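Local coordinates for protein aminoglycoside phosphotransferase (Mycobacterium smegmatis, PDB 6EF6) that phosphorylates (S)-1-amino-2-propanol as the kinase of the aminoacetone utilization microcompartment, at residues Gln65-His76 with Val122-Val132. Numbering follows the deposited sequence.
With BEZ (benzoic acid), chain B.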
ATOM      1  N   GLN A  65      -3.354   8.926 -23.910  1.00 37.06           N
ATOM      2  CA  GLN A  65      -2.607   8.785 -22.667  1.00 35.38           C
ATOM      3  C   GLN A  65      -2.932   7.440 -22.043  1.00 31.90           C
ATOM      4  O   GLN A  65      -4.073   6.981 -22.119  1.00 33.04           O
ATOM      5  CB  GLN A  65      -2.990   9.867 -21.660  1.00 38.86           C
ATOM      6  CG  GLN A  65      -2.488  11.252 -22.014  1.00 43.64           C
ATOM      7  CD  GLN A  65      -2.841  12.272 -20.945  1.00 44.52           C
ATOM      8  OE1 GLN A  65      -3.969  12.310 -20.468  1.00 43.31           O
ATOM      9  NE2 GLN A  65      -1.880  13.093 -20.565  1.00 45.43           N
ATOM     10  N   SER A  66      -1.922   6.807 -21.447  1.00 30.07           N
ATOM     11  CA  SER A  66      -2.119   5.590 -20.663  1.00 26.72           C
ATOM     12  C   SER A  66      -0.950   5.437 -19.696  1.00 26.38           C
ATOM     13  O   SER A  66      -0.056   6.278 -19.649  1.00 28.24           O
ATOM     14  CB  SER A  66      -2.339   4.365 -21.565  1.00 27.95           C
ATOM     15  OG  SER A  66      -1.258   4.168 -22.468  1.00 30.81           O
ATOM     16  N   ILE A  67      -1.006   4.394 -18.870  1.00 25.75           N
ATOM     17  CA  ILE A  67      -0.046   4.198 -17.792  1.00 27.66           C
ATOM     18  C   ILE A  67       0.595   2.821 -17.893  1.00 26.90           C
ATOM     19  O   ILE A  67      -0.103   1.798 -17.964  1.00 28.51           O
ATOM     20  CB  ILE A  67      -0.697   4.406 -16.415  1.00 27.17           C
ATOM     21  CG1 ILE A  67      -1.088   5.886 -16.287  1.00 31.48           C
ATOM     22  CG2 ILE A  67       0.267   3.997 -15.331  1.00 27.25           C
ATOM     23  CD1 ILE A  67      -2.000   6.172 -15.132  1.00 43.08           C
ATOM     24  N   LEU A  68       1.921   2.781 -17.872  1.00 25.13           N
ATOM     25  CA  LEU A  68       2.643   1.516 -17.947  1.00 28.03           C
ATOM     26  C   LEU A  68       3.373   1.260 -16.627  1.00 26.00           C
ATOM     27  O   LEU A  68       4.187   2.087 -16.197  1.00 29.69           O
ATOM     28  CB  LEU A  68       3.629   1.559 -19.118  1.00 30.99           C
ATOM     29  CG  LEU A  68       4.254   0.245 -19.517  1.00 36.49           C
ATOM     30  CD1 LEU A  68       3.240  -0.679 -20.134  1.00 34.63           C
ATOM     31  CD2 LEU A  68       5.378   0.531 -20.533  1.00 41.14           C
ATOM     32  N   ARG A  69       3.091   0.135 -15.979  1.00 25.12           N
ATOM     33  CA  ARG A  69       3.730  -0.243 -14.721  1.00 22.60           C
ATOM     34  C   ARG A  69       4.764  -1.348 -14.958  1.00 24.62           C
ATOM     35  O   ARG A  69       4.402  -2.461 -15.364  1.00 27.96           O
ATOM     36  CB  ARG A  69       2.668  -0.737 -13.736  1.00 26.62           C
ATOM     37  CG  ARG A  69       3.211  -1.196 -12.396  1.00 25.63           C
ATOM     38  CD  ARG A  69       2.057  -1.589 -11.472  1.00 25.43           C
ATOM     39  NE  ARG A  69       1.509  -2.880 -11.824  1.00 24.10           N
ATOM     40  CZ  ARG A  69       0.505  -3.460 -11.162  1.00 22.31           C
ATOM     41  NH1 ARG A  69      -0.123  -2.817 -10.169  1.00 22.09           N
ATOM     42  NH2 ARG A  69       0.160  -4.683 -11.489  1.00 25.84           N
ATOM     43  N   VAL A  70       6.034  -1.065 -14.681  1.00 24.19           N
ATOM     44  CA  VAL A  70       7.110  -2.052 -14.808  1.00 25.95           C
ATOM     45  C   VAL A  70       7.414  -2.605 -13.413  1.00 27.04           C
ATOM     46  O   VAL A  70       7.907  -1.887 -12.541  1.00 27.98           O
ATOM     47  CB  VAL A  70       8.365  -1.442 -15.447  1.00 26.00           C
ATOM     48  CG1 VAL A  70       9.510  -2.477 -15.511  1.00 28.21           C
ATOM     49  CG2 VAL A  70       8.075  -0.929 -16.857  1.00 29.35           C
ATOM     50  N   HIS A  71       7.144  -3.889 -13.187  1.00 27.41           N
ATOM     51  CA  HIS A  71       7.291  -4.460 -11.852  1.00 26.62           C
ATOM     52  C   HIS A  71       8.754  -4.624 -11.494  1.00 29.59           C
ATOM     53  O   HIS A  71       9.581  -5.049 -12.310  1.00 30.60           O
ATOM     54  CB  HIS A  71       6.600  -5.817 -11.795  1.00 26.52           C
ATOM     55  CG  HIS A  71       5.115  -5.721 -11.749  1.00 23.20           C
ATOM     56  ND1 HIS A  71       4.417  -5.783 -10.567  1.00 24.48           N
ATOM     57  CD2 HIS A  71       4.194  -5.548 -12.723  1.00 24.00           C
ATOM     58  CE1 HIS A  71       3.125  -5.637 -10.821  1.00 25.08           C
ATOM     59  NE2 HIS A  71       2.961  -5.516 -12.125  1.00 23.55           N
ATOM     60  N   ARG A  72       9.089  -4.263 -10.264  1.00 28.65           N
ATOM     61  CA  ARG A  72      10.446  -4.470  -9.837  1.00 32.10           C
ATOM     62  C   ARG A  72      10.771  -5.964  -9.791  1.00 31.50           C
ATOM     63  O   ARG A  72       9.893  -6.829  -9.805  1.00 34.47           O
ATOM     64  CB  ARG A  72      10.731  -3.752  -8.526  1.00 37.63           C
ATOM     65  CG  ARG A  72       9.934  -4.224  -7.374  1.00 40.62           C
ATOM     66  CD  ARG A  72      10.301  -3.349  -6.196  1.00 46.50           C
ATOM     67  NE  ARG A  72       9.739  -3.828  -4.945  1.00 49.76           N
ATOM     68  CZ  ARG A  72       8.508  -3.556  -4.532  1.00 53.85           C
ATOM     69  NH1 ARG A  72       8.086  -4.028  -3.368  1.00 59.55           N
ATOM     70  NH2 ARG A  72       7.703  -2.810  -5.277  1.00 56.28           N
ATOM     71  N   GLN A  73      12.066  -6.250  -9.823  1.00 37.96           N
ATOM     72  CA  GLN A  73      12.534  -7.619  -9.940  1.00 44.58           C
ATOM     73  C   GLN A  73      12.218  -8.398  -8.672  1.00 45.79           C
ATOM     74  O   GLN A  73      12.331  -7.879  -7.563  1.00 45.31           O
ATOM     75  CB  GLN A  73      14.049  -7.615 -10.183  1.00 49.38           C
ATOM     76  CG  GLN A  73      14.708  -8.967 -10.039  1.00 69.13           C
ATOM     77  CD  GLN A  73      16.210  -8.902 -10.226  1.00 78.36           C
ATOM     78  OE1 GLN A  73      16.706  -8.203 -11.111  1.00 75.18           O
ATOM     79  NE2 GLN A  73      16.944  -9.623  -9.381  1.00 81.24           N
ATOM     80  N   ASP A  74      11.785  -9.645  -8.845  1.00 50.65           N
ATOM     81  CA  ASP A  74      11.736 -10.678  -7.819  1.00 55.15           C
ATOM     82  C   ASP A  74      10.582 -10.528  -6.824  1.00 52.08           C
ATOM     83  O   ASP A  74      10.388 -11.421  -6.002  1.00 59.91           O
ATOM     84  CB  ASP A  74      13.059 -10.827  -7.042  1.00 66.38           C
ATOM     85  CG  ASP A  74      14.141 -11.503  -7.869  1.00 82.19           C
ATOM     86  OD1 ASP A  74      13.800 -12.407  -8.665  1.00 84.23           O
ATOM     87  OD2 ASP A  74      15.326 -11.121  -7.741  1.00 84.59           O
ATOM     88  N   TYR A  75       9.801  -9.453  -6.868  1.00 43.07           N
ATOM     89  CA  TYR A  75       8.785  -9.273  -5.829  1.00 37.64           C
ATOM     90  C   TYR A  75       7.591 -10.191  -6.039  1.00 35.68           C
ATOM     91  O   TYR A  75       7.098 -10.781  -5.071  1.00 48.54           O
ATOM     92  CB  TYR A  75       8.338  -7.816  -5.765  1.00 32.91           C
ATOM     93  CG  TYR A  75       7.634  -7.361  -4.474  1.00 26.16           C
ATOM     94  CD1 TYR A  75       8.283  -7.429  -3.233  1.00 30.69           C
ATOM     95  CD2 TYR A  75       6.385  -6.786  -4.532  1.00 25.17           C
ATOM     96  CE1 TYR A  75       7.661  -6.969  -2.063  1.00 29.19           C
ATOM     97  CE2 TYR A  75       5.737  -6.324  -3.342  1.00 22.63           C
ATOM     98  CZ  TYR A  75       6.391  -6.424  -2.149  1.00 29.21           C
ATOM     99  OH  TYR A  75       5.811  -5.952  -0.982  1.00 30.23           O
ATOM    100  N   HIS A  76       7.101 -10.333  -7.281  1.00 27.40           N
ATOM    101  CA  HIS A  76       5.976 -11.217  -7.549  1.00 26.34           C
ATOM    102  C   HIS A  76       6.290 -12.145  -8.707  1.00 31.65           C
ATOM    103  O   HIS A  76       7.058 -11.801  -9.609  1.00 32.31           O
ATOM    104  CB  HIS A  76       4.744 -10.433  -7.994  1.00 27.86           C
ATOM    105  CG  HIS A  76       4.149  -9.563  -6.937  1.00 27.40           C
ATOM    106  ND1 HIS A  76       3.752 -10.043  -5.708  1.00 29.14           N
ATOM    107  CD2 HIS A  76       3.830  -8.248  -6.959  1.00 29.03           C
ATOM    108  CE1 HIS A  76       3.250  -9.038  -4.999  1.00 29.14           C
ATOM    109  NE2 HIS A  76       3.286  -7.944  -5.737  1.00 26.95           N
ATOM    110  N   VAL A 122      16.827 -11.496 -14.775  1.00 68.07           N
ATOM    111  CA  VAL A 122      15.612 -12.290 -14.955  1.00 71.90           C
ATOM    112  C   VAL A 122      14.498 -11.488 -15.643  1.00 58.89           C
ATOM    113  O   VAL A 122      14.484 -10.262 -15.583  1.00 49.07           O
ATOM    114  CB  VAL A 122      15.107 -12.886 -13.610  1.00 73.34           C
ATOM    115  CG1 VAL A 122      16.138 -13.854 -13.032  1.00 74.65           C
ATOM    116  CG2 VAL A 122      14.761 -11.775 -12.610  1.00 65.84           C
ATOM    117  N   PRO A 123      13.577 -12.192 -16.300  1.00 49.60           N
ATOM    118  CA  PRO A 123      12.438 -11.519 -16.939  1.00 41.19           C
ATOM    119  C   PRO A 123      11.690 -10.556 -16.013  1.00 43.88           C
ATOM    120  O   PRO A 123      11.608 -10.754 -14.799  1.00 46.07           O
ATOM    121  CB  PRO A 123      11.546 -12.685 -17.371  1.00 51.79           C
ATOM    122  CG  PRO A 123      12.508 -13.814 -17.635  1.00 57.37           C
ATOM    123  CD  PRO A 123      13.685 -13.610 -16.706  1.00 53.95           C
ATOM    124  N   ARG A 124      11.136  -9.498 -16.614  1.00 39.74           N
ATOM    125  CA  ARG A 124      10.408  -8.448 -15.915  1.00 38.01           C
ATOM    126  C   ARG A 124       8.967  -8.406 -16.398  1.00 28.71           C
ATOM    127  O   ARG A 124       8.707  -8.513 -17.604  1.00 31.75           O
ATOM    128  CB  ARG A 124      11.047  -7.092 -16.220  1.00 43.08           C
ATOM    129  CG  ARG A 124      12.546  -7.079 -15.973  1.00 48.17           C
ATOM    130  CD  ARG A 124      12.817  -7.127 -14.496  1.00 47.01           C
ATOM    131  NE  ARG A 124      12.229  -5.972 -13.851  1.00 44.74           N
ATOM    132  CZ  ARG A 124      12.790  -4.767 -13.807  1.00 47.63           C
ATOM    133  NH1 ARG A 124      13.974  -4.547 -14.364  1.00 48.58           N
ATOM    134  NH2 ARG A 124      12.167  -3.779 -13.194  1.00 44.02           N
ATOM    135  N   HIS A 125       8.047  -8.239 -15.460  1.00 28.65           N
ATOM    136  CA  HIS A 125       6.626  -8.207 -15.759  1.00 30.60           C
ATOM    137  C   HIS A 125       6.130  -6.767 -15.848  1.00 31.56           C
ATOM    138  O   HIS A 125       6.592  -5.877 -15.113  1.00 28.56           O
ATOM    139  CB  HIS A 125       5.853  -9.002 -14.698  1.00 35.01           C
ATOM    140  CG  HIS A 125       6.507 -10.305 -14.353  1.00 40.93           C
ATOM    141  ND1 HIS A 125       6.775 -11.277 -15.296  1.00 37.83           N
ATOM    142  CD2 HIS A 125       6.982 -10.781 -13.177  1.00 42.11           C
ATOM    143  CE1 HIS A 125       7.389 -12.291 -14.717  1.00 40.79           C
ATOM    144  NE2 HIS A 125       7.512 -12.023 -13.429  1.00 45.33           N
ATOM    145  N   VAL A 126       5.196  -6.544 -16.769  1.00 27.34           N
ATOM    146  CA  VAL A 126       4.664  -5.227 -17.076  1.00 28.25           C
ATOM    147  C   VAL A 126       3.145  -5.329 -17.160  1.00 28.77           C
ATOM    148  O   VAL A 126       2.615  -6.307 -17.689  1.00 27.82           O
ATOM    149  CB  VAL A 126       5.282  -4.733 -18.407  1.00 33.68           C
ATOM    150  CG1 VAL A 126       4.771  -3.384 -18.735  1.00 31.73           C
ATOM    151  CG2 VAL A 126       6.819  -4.722 -18.297  1.00 29.24           C
ATOM    152  N   VAL A 127       2.442  -4.333 -16.629  1.00 25.83           N
ATOM    153  CA  VAL A 127       0.996  -4.206 -16.818  1.00 23.34           C
ATOM    154  C   VAL A 127       0.695  -2.800 -17.333  1.00 24.01           C
ATOM    155  O   VAL A 127       1.285  -1.819 -16.871  1.00 26.90           O
ATOM    156  CB  VAL A 127       0.187  -4.529 -15.531  1.00 22.93           C
ATOM    157  CG1 VAL A 127      -1.287  -4.441 -15.831  1.00 22.36           C
ATOM    158  CG2 VAL A 127       0.553  -5.875 -14.992  1.00 23.39           C
ATOM    159  N   HIS A 128      -0.196  -2.704 -18.317  1.00 25.71           N
ATOM    160  CA  HIS A 128      -0.610  -1.451 -18.943  1.00 25.05           C
ATOM    161  C   HIS A 128      -2.014  -1.115 -18.464  1.00 23.53           C
ATOM    162  O   HIS A 128      -2.885  -1.990 -18.448  1.00 24.77           O
ATOM    163  CB  HIS A 128      -0.578  -1.629 -20.457  1.00 26.63           C
ATOM    164  CG  HIS A 128      -0.633  -0.360 -21.251  1.00 26.86           C
ATOM    165  ND1 HIS A 128      -0.579  -0.375 -22.629  1.00 34.05           N
ATOM    166  CD2 HIS A 128      -0.689   0.945 -20.896  1.00 33.46           C
ATOM    167  CE1 HIS A 128      -0.622   0.858 -23.091  1.00 37.01           C
ATOM    168  NE2 HIS A 128      -0.676   1.683 -22.063  1.00 33.97           N
ATOM    169  N   PHE A 129      -2.231   0.124 -18.034  1.00 25.64           N
ATOM    170  CA  PHE A 129      -3.529   0.577 -17.550  1.00 22.64           C
ATOM    171  C   PHE A 129      -4.023   1.780 -18.349  1.00 24.71           C
ATOM    172  O   PHE A 129      -3.219   2.558 -18.883  1.00 25.75           O
ATOM    173  CB  PHE A 129      -3.428   1.010 -16.070  1.00 24.58           C
ATOM    174  CG  PHE A 129      -3.036  -0.105 -15.120  1.00 24.62           C
ATOM    175  CD1 PHE A 129      -3.977  -1.036 -14.691  1.00 22.05           C
ATOM    176  CD2 PHE A 129      -1.730  -0.196 -14.630  1.00 27.42           C
ATOM    177  CE1 PHE A 129      -3.618  -2.046 -13.788  1.00 22.88           C
ATOM    178  CE2 PHE A 129      -1.353  -1.202 -13.753  1.00 24.19           C
ATOM    179  CZ  PHE A 129      -2.308  -2.119 -13.302  1.00 23.23           C
ATOM    180  N   GLU A 130      -5.348   1.979 -18.363  1.00 25.65           N
ATOM    181  CA  GLU A 130      -5.906   3.183 -18.958  1.00 27.27           C
ATOM    182  C   GLU A 130      -5.515   4.390 -18.118  1.00 31.84           C
ATOM    183  O   GLU A 130      -5.178   4.273 -16.930  1.00 25.29           O
ATOM    184  CB  GLU A 130      -7.429   3.088 -19.079  1.00 30.48           C
ATOM    185  CG  GLU A 130      -7.892   1.948 -19.983  1.00 37.41           C
ATOM    186  CD  GLU A 130      -9.380   1.962 -20.284  1.00 44.89           C
ATOM    187  OE1 GLU A 130     -10.118   2.778 -19.693  1.00 45.68           O
ATOM    188  OE2 GLU A 130      -9.814   1.134 -21.115  1.00 46.05           O
ATOM    189  N   MET A 131      -5.569   5.561 -18.747  1.00 28.54           N
ATOM    190  CA  MET A 131      -5.249   6.798 -18.045  1.00 25.98           C
ATOM    191  C   MET A 131      -6.175   6.957 -16.833  1.00 29.12           C
ATOM    192  O   MET A 131      -7.331   6.517 -16.832  1.00 27.07           O
ATOM    193  CB  MET A 131      -5.367   7.996 -18.998  1.00 27.52           C
ATOM    194  CG  MET A 131      -4.944   9.308 -18.411  1.00 32.41           C
ATOM    195  SD  MET A 131      -3.304   9.236 -17.705  1.00 30.50           S
ATOM    196  CE  MET A 131      -3.066  10.903 -17.137  1.00 34.52           C
ATOM    197  N   VAL A 132      -5.625   7.545 -15.773  1.00 30.02           N
ATOM    198  CA  VAL A 132      -6.329   7.790 -14.519  1.00 26.59           C
ATOM    199  C   VAL A 132      -6.294   9.287 -14.249  1.00 28.68           C
ATOM    200  O   VAL A 132      -5.221   9.897 -14.287  1.00 25.98           O
ATOM    201  CB  VAL A 132      -5.653   7.029 -13.367  1.00 24.81           C
ATOM    202  CG1 VAL A 132      -6.270   7.437 -12.016  1.00 27.61           C
ATOM    203  CG2 VAL A 132      -5.761   5.523 -13.567  1.00 27.05           C
TER
HETATM  204  C   BEZ B 401      -0.067   1.049 -10.217  1.00 33.55           C
HETATM  205  O1  BEZ B 401      -0.659   0.008  -9.929  1.00 31.00           O
HETATM  206  O2  BEZ B 401       1.145   1.188  -9.883  1.00 36.59           O
HETATM  207  C1  BEZ B 401      -0.814   2.111 -10.948  1.00 28.18           C
HETATM  208  C2  BEZ B 401      -0.362   3.417 -10.940  1.00 32.25           C
HETATM  209  C3  BEZ B 401      -1.073   4.392 -11.631  1.00 35.12           C
HETATM  210  C4  BEZ B 401      -2.235   4.055 -12.311  1.00 34.21           C
HETATM  211  C5  BEZ B 401      -2.683   2.737 -12.318  1.00 29.93           C
HETATM  212  C6  BEZ B 401      -1.976   1.776 -11.627  1.00 33.39           C
HETATM  213  O   HOH W   1      -6.306   5.496 -21.510  1.00 36.30           O
HETATM  214  O   HOH W   2       9.168  -8.198 -12.507  1.00 39.53           O
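Arg-69 and Phe-129 meet on the pocket side of antiparallel strands 65-70 and 124-130. Ile-67 with Phe-129 and Arg-69 with Val-127 are hydrogen-bonded pairs, and His-71 N donates to His-125 O. Phe-129 CZ sits over the centre of the Arg-69 guanidinium, 3.8 Å from CZ of Arg-69. The two planes stand 83° apart, so the ring meets the cation with its edge. A bend at chi3 (76°) turns the guanidinium toward the ligand, and Arg-69 NH1 donates to BEZ O1 at 2.9 Å. NH2 forms a salt bridge with Glu-84. BEZ C6 and Val-127 CG1 lie over opposite faces of the Phe-129 ring. Ile-67 CD1 touches BEZ C4 at 3.5 Å.

On the other face, Leu-68 CD1 presses tightly against Val-126 CG1 at 3.4 Å, under helix 28-35. Ser-66 OG and His-128 NE2 share a 2.6 Å hydrogen bond in the imidazole plane; OG also bonds His-64. Arg-124 NE and NH2 both hold His-71 O, and NH2 pairs with Asp-27.

The ends are looser. Water 1 bridges Gln-65 O and Met-131 N. Exposed, poorly ordered Val-122 CG2 meets Gln-73 CG at 3.8 Å. This five-stranded N-lobe sheet is typical of protein-kinase-like phosphotransferases and lines the benzoic acid pocket.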